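Local atomic coordinates of MTH396 protein (Methanothermobacter thermautotrophicus, PDB entry 1NXH), a protein that is of unknown function, belongs to the EhaM (DUF1959) family, and forms an all-helical homodimer whose two subunits are linked by disulfide bonds. Residues R19-V24 / L55-E60; R63-I67 / L102-G106; I67-H72 / K96-T100. One frame throughout, in Å; residues are numbered along the deposited sequence.

Contact 1: R19-V24 / L55-E60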
loop_
_atom_site.group_PDB
_atom_site.type_symbol
_atom_site.label_atom_id
_atom_site.label_comp_id
_atom_site.label_asym_id
_atom_site.label_seq_id
_atom_site.Cartn_x
_atom_site.Cartn_y
_atom_site.Cartn_z
ATOM N N ARG A 19 -24.199 -8.203 1.845
ATOM C CA ARG A 19 -22.987 -7.963 2.600
ATOM C C ARG A 19 -21.756 -8.137 1.734
ATOM O O ARG A 19 -20.766 -7.432 1.909
ATOM C CB ARG A 19 -22.932 -8.882 3.814
ATOM C CG ARG A 19 -22.896 -10.365 3.532
ATOM C CD ARG A 19 -23.021 -11.085 4.859
ATOM N NE ARG A 19 -22.534 -12.456 4.839
ATOM C CZ ARG A 19 -22.326 -13.174 5.939
ATOM N NH1 ARG A 19 -22.568 -12.644 7.133
ATOM N NH2 ARG A 19 -21.865 -14.414 5.852
ATOM N N TRP A 20 -21.822 -9.066 0.787
ATOM C CA TRP A 20 -20.699 -9.306 -0.110
ATOM C C TRP A 20 -20.555 -8.147 -1.088
ATOM O O TRP A 20 -19.545 -7.450 -1.119
ATOM C CB TRP A 20 -20.908 -10.614 -0.889
ATOM C CG TRP A 20 -20.256 -11.798 -0.266
ATOM C CD1 TRP A 20 -20.613 -12.423 0.901
ATOM C CD2 TRP A 20 -19.075 -12.457 -0.730
ATOM N NE1 TRP A 20 -19.720 -13.428 1.193
ATOM C CE2 TRP A 20 -18.766 -13.471 0.208
ATOM C CE3 TRP A 20 -18.243 -12.287 -1.848
ATOM C CZ2 TRP A 20 -17.649 -14.317 0.061
ATOM C CZ3 TRP A 20 -17.131 -13.126 -1.990
ATOM C CH2 TRP A 20 -16.847 -14.127 -1.039
ATOM N N GLN A 21 -21.590 -7.951 -1.887
ATOM C CA GLN A 21 -21.614 -6.899 -2.884
ATOM C C GLN A 21 -21.132 -5.560 -2.356
ATOM O O GLN A 21 -20.401 -4.841 -3.020
ATOM C CB GLN A 21 -23.037 -6.764 -3.421
ATOM C CG GLN A 21 -23.505 -7.972 -4.223
ATOM C CD GLN A 21 -22.952 -7.983 -5.645
ATOM O OE1 GLN A 21 -22.765 -9.047 -6.244
ATOM N NE2 GLN A 21 -22.707 -6.796 -6.197
ATOM N N GLU A 22 -21.539 -5.238 -1.143
ATOM C CA GLU A 22 -21.168 -3.978 -0.536
ATOM C C GLU A 22 -19.800 -3.927 0.129
ATOM O O GLU A 22 -19.162 -2.881 0.141
ATOM C CB GLU A 22 -22.231 -3.596 0.487
ATOM C CG GLU A 22 -23.469 -3.008 -0.116
ATOM C CD GLU A 22 -23.232 -1.592 -0.579
ATOM O OE1 GLU A 22 -22.313 -1.383 -1.404
ATOM O OE2 GLU A 22 -23.957 -0.689 -0.115
ATOM N N ASP A 23 -19.353 -5.051 0.681
ATOM C CA ASP A 23 -18.077 -5.103 1.392
ATOM C C ASP A 23 -16.903 -5.713 0.634
ATOM O O ASP A 23 -15.744 -5.523 1.010
ATOM C CB ASP A 23 -18.247 -5.891 2.697
ATOM C CG ASP A 23 -19.262 -5.270 3.627
ATOM O OD1 ASP A 23 -19.422 -5.783 4.755
ATOM O OD2 ASP A 23 -19.899 -4.274 3.229
ATOM N N VAL A 24 -17.192 -6.427 -0.442
ATOM C CA VAL A 24 -16.138 -7.113 -1.158
ATOM C C VAL A 24 -16.126 -6.945 -2.662
ATOM O O VAL A 24 -15.235 -6.313 -3.225
ATOM C CB VAL A 24 -16.235 -8.619 -0.880
ATOM C CG1 VAL A 24 -14.998 -9.327 -1.397
ATOM C CG2 VAL A 24 -16.465 -8.858 0.613
ATOM N N LEU A 55 -15.504 -17.126 3.854
ATOM C CA LEU A 55 -14.812 -15.873 3.588
ATOM C C LEU A 55 -15.188 -14.618 4.357
ATOM O O LEU A 55 -14.350 -14.032 5.053
ATOM C CB LEU A 55 -14.902 -15.548 2.104
ATOM C CG LEU A 55 -13.683 -15.960 1.294
ATOM C CD1 LEU A 55 -13.806 -15.415 -0.117
ATOM C CD2 LEU A 55 -12.442 -15.406 1.961
ATOM N N HIS A 56 -16.438 -14.192 4.225
ATOM C CA HIS A 56 -16.877 -12.961 4.875
ATOM C C HIS A 56 -16.397 -12.752 6.305
ATOM O O HIS A 56 -15.670 -11.810 6.583
ATOM C CB HIS A 56 -18.391 -12.825 4.800
ATOM C CG HIS A 56 -18.845 -11.402 4.827
ATOM N ND1 HIS A 56 -18.982 -10.686 5.998
ATOM C CD2 HIS A 56 -19.086 -10.528 3.821
ATOM C CE1 HIS A 56 -19.284 -9.433 5.713
ATOM N NE2 HIS A 56 -19.352 -9.310 4.399
ATOM N N PRO A 57 -16.797 -13.622 7.234
ATOM C CA PRO A 57 -16.329 -13.427 8.610
ATOM C C PRO A 57 -14.820 -13.167 8.601
ATOM O O PRO A 57 -14.335 -12.185 9.177
ATOM C CB PRO A 57 -16.653 -14.762 9.285
ATOM C CG PRO A 57 -17.819 -15.258 8.541
ATOM C CD PRO A 57 -17.521 -14.897 7.093
ATOM N N ARG A 58 -14.095 -14.064 7.933
ATOM C CA ARG A 58 -12.647 -13.986 7.838
ATOM C C ARG A 58 -12.262 -12.651 7.262
ATOM O O ARG A 58 -11.247 -12.062 7.633
ATOM C CB ARG A 58 -12.118 -15.098 6.948
ATOM C CG ARG A 58 -10.666 -15.376 7.165
ATOM C CD ARG A 58 -10.297 -16.667 6.513
ATOM N NE ARG A 58 -10.068 -16.513 5.082
ATOM C CZ ARG A 58 -10.551 -17.339 4.154
ATOM N NH1 ARG A 58 -11.305 -18.378 4.505
ATOM N NH2 ARG A 58 -10.255 -17.146 2.870
ATOM N N PHE A 59 -13.097 -12.174 6.353
ATOM C CA PHE A 59 -12.870 -10.897 5.700
ATOM C C PHE A 59 -13.064 -9.732 6.669
ATOM O O PHE A 59 -12.289 -8.780 6.667
ATOM C CB PHE A 59 -13.826 -10.747 4.529
ATOM C CG PHE A 59 -13.617 -9.495 3.744
ATOM C CD1 PHE A 59 -13.006 -9.539 2.497
ATOM C CD2 PHE A 59 -14.040 -8.259 4.245
ATOM C CE1 PHE A 59 -12.818 -8.367 1.753
ATOM C CE2 PHE A 59 -13.856 -7.069 3.507
ATOM C CZ PHE A 59 -13.245 -7.126 2.260
ATOM N N GLU A 60 -14.104 -9.806 7.493
ATOM C CA GLU A 60 -14.372 -8.747 8.452
ATOM C C GLU A 60 -13.293 -8.634 9.507
ATOM O O GLU A 60 -13.010 -7.535 9.989
ATOM C CB GLU A 60 -15.721 -8.960 9.139
ATOM C CG GLU A 60 -16.897 -8.466 8.325
ATOM C CD GLU A 60 -16.583 -7.161 7.590
ATOM O OE1 GLU A 60 -15.963 -7.229 6.501
ATOM O OE2 GLU A 60 -16.938 -6.068 8.100
#

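Contact 2: R63-I67 / L102-G106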
loop_
_atom_site.group_PDB
_atom_site.type_symbol
_atom_site.label_atom_id
_atom_site.label_comp_id
_atom_site.label_asym_id
_atom_site.label_seq_id
_atom_site.Cartn_x
_atom_site.Cartn_y
_atom_site.Cartn_z
ATOM N N ARG A 63 -10.222 -6.850 7.689
ATOM C CA ARG A 63 -10.470 -5.534 7.126
ATOM C C ARG A 63 -9.567 -4.502 7.806
ATOM O O ARG A 63 -8.927 -3.702 7.131
ATOM C CB ARG A 63 -11.961 -5.176 7.301
ATOM C CG ARG A 63 -12.348 -3.717 7.046
ATOM C CD ARG A 63 -12.828 -3.436 5.614
ATOM N NE ARG A 63 -13.247 -2.038 5.475
ATOM C CZ ARG A 63 -14.382 -1.541 5.972
ATOM N NH1 ARG A 63 -15.235 -2.334 6.632
ATOM N NH2 ARG A 63 -14.651 -0.239 5.848
ATOM N N PRO A 64 -9.474 -4.532 9.153
ATOM C CA PRO A 64 -8.632 -3.571 9.882
ATOM C C PRO A 64 -7.149 -3.681 9.541
ATOM O O PRO A 64 -6.497 -2.711 9.140
ATOM C CB PRO A 64 -8.921 -3.908 11.345
ATOM C CG PRO A 64 -9.211 -5.373 11.303
ATOM C CD PRO A 64 -10.103 -5.478 10.094
ATOM N N ARG A 65 -6.629 -4.887 9.718
ATOM C CA ARG A 65 -5.235 -5.208 9.425
ATOM C C ARG A 65 -4.860 -4.759 8.010
ATOM O O ARG A 65 -3.822 -4.144 7.797
ATOM C CB ARG A 65 -5.053 -6.720 9.579
ATOM C CG ARG A 65 -3.741 -7.270 9.105
ATOM C CD ARG A 65 -3.612 -8.720 9.559
ATOM N NE ARG A 65 -4.426 -9.669 8.802
ATOM C CZ ARG A 65 -4.235 -9.937 7.509
ATOM N NH1 ARG A 65 -3.266 -9.321 6.826
ATOM N NH2 ARG A 65 -4.991 -10.837 6.896
ATOM N N CYS A 66 -5.724 -5.058 7.049
ATOM C CA CYS A 66 -5.449 -4.700 5.677
ATOM C C CYS A 66 -5.452 -3.204 5.421
ATOM O O CYS A 66 -4.783 -2.711 4.495
ATOM C CB CYS A 66 -6.439 -5.400 4.759
ATOM S SG CYS A 66 -6.044 -7.163 4.480
ATOM N N ILE A 67 -6.194 -2.477 6.246
ATOM C CA ILE A 67 -6.264 -1.033 6.087
ATOM C C ILE A 67 -5.011 -0.381 6.640
ATOM O O ILE A 67 -4.480 0.560 6.051
ATOM C CB ILE A 67 -7.489 -0.439 6.802
ATOM C CG1 ILE A 67 -8.777 -1.030 6.206
ATOM C CG2 ILE A 67 -7.450 1.087 6.674
ATOM C CD1 ILE A 67 -10.039 -0.652 6.937
ATOM N N LEU A 102 -11.456 5.553 11.759
ATOM C CA LEU A 102 -12.338 6.283 10.873
ATOM C C LEU A 102 -12.891 5.445 9.746
ATOM O O LEU A 102 -14.103 5.237 9.641
ATOM C CB LEU A 102 -11.598 7.464 10.272
ATOM C CG LEU A 102 -11.602 8.725 11.112
ATOM C CD1 LEU A 102 -10.647 9.747 10.525
ATOM C CD2 LEU A 102 -13.011 9.270 11.143
ATOM N N VAL A 103 -11.997 4.975 8.887
ATOM C CA VAL A 103 -12.405 4.190 7.736
ATOM C C VAL A 103 -13.281 3.017 8.147
ATOM O O VAL A 103 -14.214 2.649 7.437
ATOM C CB VAL A 103 -11.157 3.742 6.922
ATOM C CG1 VAL A 103 -9.975 3.597 7.842
ATOM C CG2 VAL A 103 -11.431 2.448 6.169
ATOM N N LEU A 104 -13.003 2.453 9.312
ATOM C CA LEU A 104 -13.788 1.333 9.807
ATOM C C LEU A 104 -15.184 1.784 10.193
ATOM O O LEU A 104 -16.104 0.981 10.288
ATOM C CB LEU A 104 -13.108 0.727 11.031
ATOM C CG LEU A 104 -12.324 -0.587 10.933
ATOM C CD1 LEU A 104 -12.003 -0.963 9.499
ATOM C CD2 LEU A 104 -11.063 -0.429 11.751
ATOM N N ALA A 105 -15.336 3.076 10.432
ATOM C CA ALA A 105 -16.625 3.604 10.823
ATOM C C ALA A 105 -17.354 4.193 9.630
ATOM O O ALA A 105 -18.276 4.980 9.796
ATOM C CB ALA A 105 -16.444 4.645 11.902
ATOM N N GLY A 106 -16.934 3.820 8.426
ATOM C CA GLY A 106 -17.598 4.315 7.229
ATOM C C GLY A 106 -16.855 5.368 6.429
ATOM O O GLY A 106 -17.166 5.592 5.251
#

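Contact 3: I67-H72 / K96-T100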
loop_
_atom_site.group_PDB
_atom_site.type_symbol
_atom_site.label_atom_id
_atom_site.label_comp_id
_atom_site.label_asym_id
_atom_site.label_seq_id
_atom_site.Cartn_x
_atom_site.Cartn_y
_atom_site.Cartn_z
ATOM N N ILE A 67 -6.194 -2.477 6.246
ATOM C CA ILE A 67 -6.264 -1.033 6.087
ATOM C C ILE A 67 -5.011 -0.381 6.640
ATOM O O ILE A 67 -4.480 0.560 6.051
ATOM C CB ILE A 67 -7.489 -0.439 6.802
ATOM C CG1 ILE A 67 -8.777 -1.030 6.206
ATOM C CG2 ILE A 67 -7.450 1.087 6.674
ATOM C CD1 ILE A 67 -10.039 -0.652 6.937
ATOM N N ARG A 68 -4.545 -0.882 7.778
ATOM C CA ARG A 68 -3.341 -0.341 8.384
ATOM C C ARG A 68 -2.250 -0.467 7.358
ATOM O O ARG A 68 -1.533 0.493 7.089
ATOM C CB ARG A 68 -2.949 -1.116 9.632
ATOM C CG ARG A 68 -4.071 -1.227 10.616
ATOM C CD ARG A 68 -3.551 -1.550 11.970
ATOM N NE ARG A 68 -2.523 -0.601 12.380
ATOM C CZ ARG A 68 -2.438 -0.127 13.620
ATOM N NH1 ARG A 68 -3.326 -0.520 14.532
ATOM N NH2 ARG A 68 -1.477 0.728 13.959
ATOM N N GLU A 69 -2.134 -1.655 6.772
ATOM C CA GLU A 69 -1.122 -1.890 5.755
ATOM C C GLU A 69 -1.179 -0.807 4.684
ATOM O O GLU A 69 -0.163 -0.155 4.389
ATOM C CB GLU A 69 -1.321 -3.245 5.093
ATOM C CG GLU A 69 -0.855 -4.429 5.909
ATOM C CD GLU A 69 -0.774 -5.691 5.071
ATOM O OE1 GLU A 69 -0.655 -6.790 5.663
ATOM O OE2 GLU A 69 -0.821 -5.582 3.821
ATOM N N LYS A 70 -2.371 -0.621 4.108
ATOM C CA LYS A 70 -2.583 0.381 3.064
ATOM C C LYS A 70 -2.109 1.743 3.585
ATOM O O LYS A 70 -1.337 2.442 2.925
ATOM C CB LYS A 70 -4.076 0.421 2.672
ATOM C CG LYS A 70 -4.341 0.814 1.200
ATOM C CD LYS A 70 -5.801 0.550 0.758
ATOM C CE LYS A 70 -6.199 1.255 -0.586
ATOM N NZ LYS A 70 -5.591 0.696 -1.846
ATOM N N LEU A 71 -2.546 2.100 4.787
ATOM C CA LEU A 71 -2.159 3.376 5.385
ATOM C C LEU A 71 -0.652 3.514 5.495
ATOM O O LEU A 71 -0.065 4.485 5.024
ATOM C CB LEU A 71 -2.786 3.527 6.774
ATOM C CG LEU A 71 -4.310 3.589 6.716
ATOM C CD1 LEU A 71 -4.906 3.564 8.107
ATOM C CD2 LEU A 71 -4.715 4.847 5.949
ATOM N N HIS A 72 -0.034 2.531 6.126
ATOM C CA HIS A 72 1.400 2.545 6.313
ATOM C C HIS A 72 2.075 2.887 4.999
ATOM O O HIS A 72 2.964 3.744 4.942
ATOM C CB HIS A 72 1.883 1.178 6.788
ATOM C CG HIS A 72 3.262 1.207 7.359
ATOM N ND1 HIS A 72 3.538 1.739 8.602
ATOM C CD2 HIS A 72 4.453 0.836 6.834
ATOM C CE1 HIS A 72 4.843 1.692 8.819
ATOM N NE2 HIS A 72 5.422 1.152 7.761
ATOM N N LYS A 96 -2.026 5.413 12.674
ATOM C CA LYS A 96 -2.673 4.376 11.889
ATOM C C LYS A 96 -3.957 3.947 12.588
ATOM O O LYS A 96 -4.956 3.636 11.933
ATOM C CB LYS A 96 -1.715 3.197 11.697
ATOM C CG LYS A 96 -0.591 3.505 10.700
ATOM C CD LYS A 96 0.715 2.785 11.036
ATOM C CE LYS A 96 0.619 1.273 10.807
ATOM N NZ LYS A 96 1.851 0.558 11.270
ATOM N N ASP A 97 -3.938 3.963 13.919
ATOM C CA ASP A 97 -5.109 3.573 14.687
ATOM C C ASP A 97 -6.300 4.462 14.381
ATOM O O ASP A 97 -7.337 4.000 13.883
ATOM C CB ASP A 97 -4.819 3.633 16.183
ATOM C CG ASP A 97 -3.886 2.539 16.632
ATOM O OD1 ASP A 97 -3.925 1.452 16.022
ATOM O OD2 ASP A 97 -3.127 2.754 17.601
ATOM N N GLU A 98 -6.142 5.745 14.690
ATOM C CA GLU A 98 -7.192 6.725 14.471
ATOM C C GLU A 98 -7.714 6.796 13.052
ATOM O O GLU A 98 -8.924 6.930 12.867
ATOM C CB GLU A 98 -6.725 8.103 14.905
ATOM C CG GLU A 98 -5.266 8.340 14.714
ATOM C CD GLU A 98 -4.854 9.627 15.355
ATOM O OE1 GLU A 98 -5.370 9.910 16.458
ATOM O OE2 GLU A 98 -4.022 10.354 14.771
ATOM N N ILE A 99 -6.835 6.724 12.050
ATOM C CA ILE A 99 -7.315 6.778 10.667
ATOM C C ILE A 99 -8.123 5.522 10.396
ATOM O O ILE A 99 -9.200 5.576 9.808
ATOM C CB ILE A 99 -6.180 6.818 9.611
ATOM C CG1 ILE A 99 -5.163 7.918 9.942
ATOM C CG2 ILE A 99 -6.786 7.063 8.206
ATOM C CD1 ILE A 99 -5.706 9.321 9.816
ATOM N N THR A 100 -7.585 4.389 10.817
ATOM C CA THR A 100 -8.269 3.126 10.636
ATOM C C THR A 100 -9.608 3.176 11.360
ATOM O O THR A 100 -10.642 2.737 10.849
ATOM C CB THR A 100 -7.409 1.998 11.181
ATOM O OG1 THR A 100 -6.333 1.771 10.268
ATOM C CG2 THR A 100 -8.219 0.723 11.363
#

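Contact 1: R19-V24 / L55-E60
His56 has the most surface covered here, its imidazole reaching from helix 49-60 into the side of helix 18-25. The Arg19 guanidinium lies flat on one face of that ring, centres 4.4 Å apart and planes 8° from parallel, and Arg19 CD sits over the same ring, 4.0 Å from its centroid; this side chain is poorly ordered, so the stack is less certain. His56 NE2 gives a weak hydrogen bond to Arg19 O (3.4 Å), and Asp23 OD1 sits at the ring edge, 3.5 Å from His56 NE2. Trp20 meets His56 obliquely, CD1 to CD2 at 3.8 Å, and its edge reaches Leu55, CH2 to CD1 at 3.4 Å; beyond this contact the indole packs on Ile14, Leu15 and Leu43. Val24 CG2 stands over the face of the Phe59 ring, whose partner in the second subunit is Trp79, stacked upon it. The imidazole is thus set among a cation, an acid and an indole, with apolar Trp20-Leu55 and Val24-Phe59 contacts around it.

Contact 2: R63-I67 / L102-G106
Arg63, at the start of helix 63-74, extends its side chain along Leu104, with CG 3.7 Å from Leu104 CD1, a methyl that also lies over one face of the guanidinium. Its NH2 comes within 3.3 Å of Val103 O, but the angle is too poor for a hydrogen bond, and that oxygen already accepts Gly106 N at 3.1 Å. Pro64 adds a looser apolar touch, CB to Leu104 CD2 at 4.1 Å. One turn on from Arg63, Ile67 points toward the other segment and rests its CD1 against two side chains, 3.5 Å from Val103 CG2 and 3.2 Å from Leu104 CD1. The partner helix stops here in a Schellman motif: Gly106, at positive phi (106°), is the C-prime residue, and a side chain there would jam against the carbonyl oxygen of the residue before. The contact thus sets the first turn of helix 63-74 against the last turn of helix 89-104. Cys66 faces the second subunit instead, in a disulfide with Cys78 of that chain, whose Trp79 packs on both Arg63 and Cys66; helix 63-74 is thereby held between helix 89-104 of its own chain and the dimer partner.

Contact 3: I67-H72 / K96-T100
Lys96 opens the segment on helix 89-104 and gives up the largest area, 105 Å², to helix 63-74, its CA lying 5.9 Å from that of Arg68. Lys96 CB is 3.4 Å from Arg68 NH2, and the far end of the chain brings NZ to 3.4 Å from His72 ND1. Asp97 follows, its CA-to-CB bond pointing away, yet its carboxylate swings back to form a salt bridge, OD1 to Arg68 NH1 at 2.5 Å, whose hydrogen bond is weak in angle. The Arg68 guanidinium also has the Lys96-Asp97 peptide over one face, with Lys96 C and Asp97 N against it. Further on, Ile99 offers CG2 to Leu71 CD2 at 3.8 Å and reaches Ala112 of helix 109-124, which touches Leu71 too through Tyr109. Thr100 completes the segment. Its OG1 donates to Lys96 O one turn back (2.9 Å), which folds the hydroxyl onto its own helix, and the same atom is 3.1 Å from Leu71 CD1 and 3.8 Å from both Ile67 CG2 and Arg68 CG. The local axes cross at 118° and come within 9.7 Å. Two cations, Arg68 NH2 and Lys96 NZ, lie 4.3 Å apart, a repulsion that nearby acids lessen: Asp97 pairs with Arg68, and Glu93 makes a salt bridge to Arg68 and a weak, long ion pair with Lys96. The interface is therefore two-sided in character, an apolar patch of Leu71 and Ile99 beside a charged cluster in which Asp97 and Glu93 partly offset Arg68 and Lys96.

Contact 1 closes before the other two open: it joins helix 18-25 to helix 49-60, and helix 63-74 then follows directly in the chain. Contacts 2 and 3 both pair helix 63-74 with helix 89-104, share Ile67 and have centres about 7 Å apart, with contact 3 nested inside the loop closed by contact 2. The centre of contact 1 is about 13 Å from that of contact 2 and about 19 Å from that of contact 3, the latter lying on the opposite side of the chain's centre. The elongated subunit is thus tied at successive points, and at all three the second subunit is within reach, so its internal helix packing adjoins the disulfide-linked dimer interface.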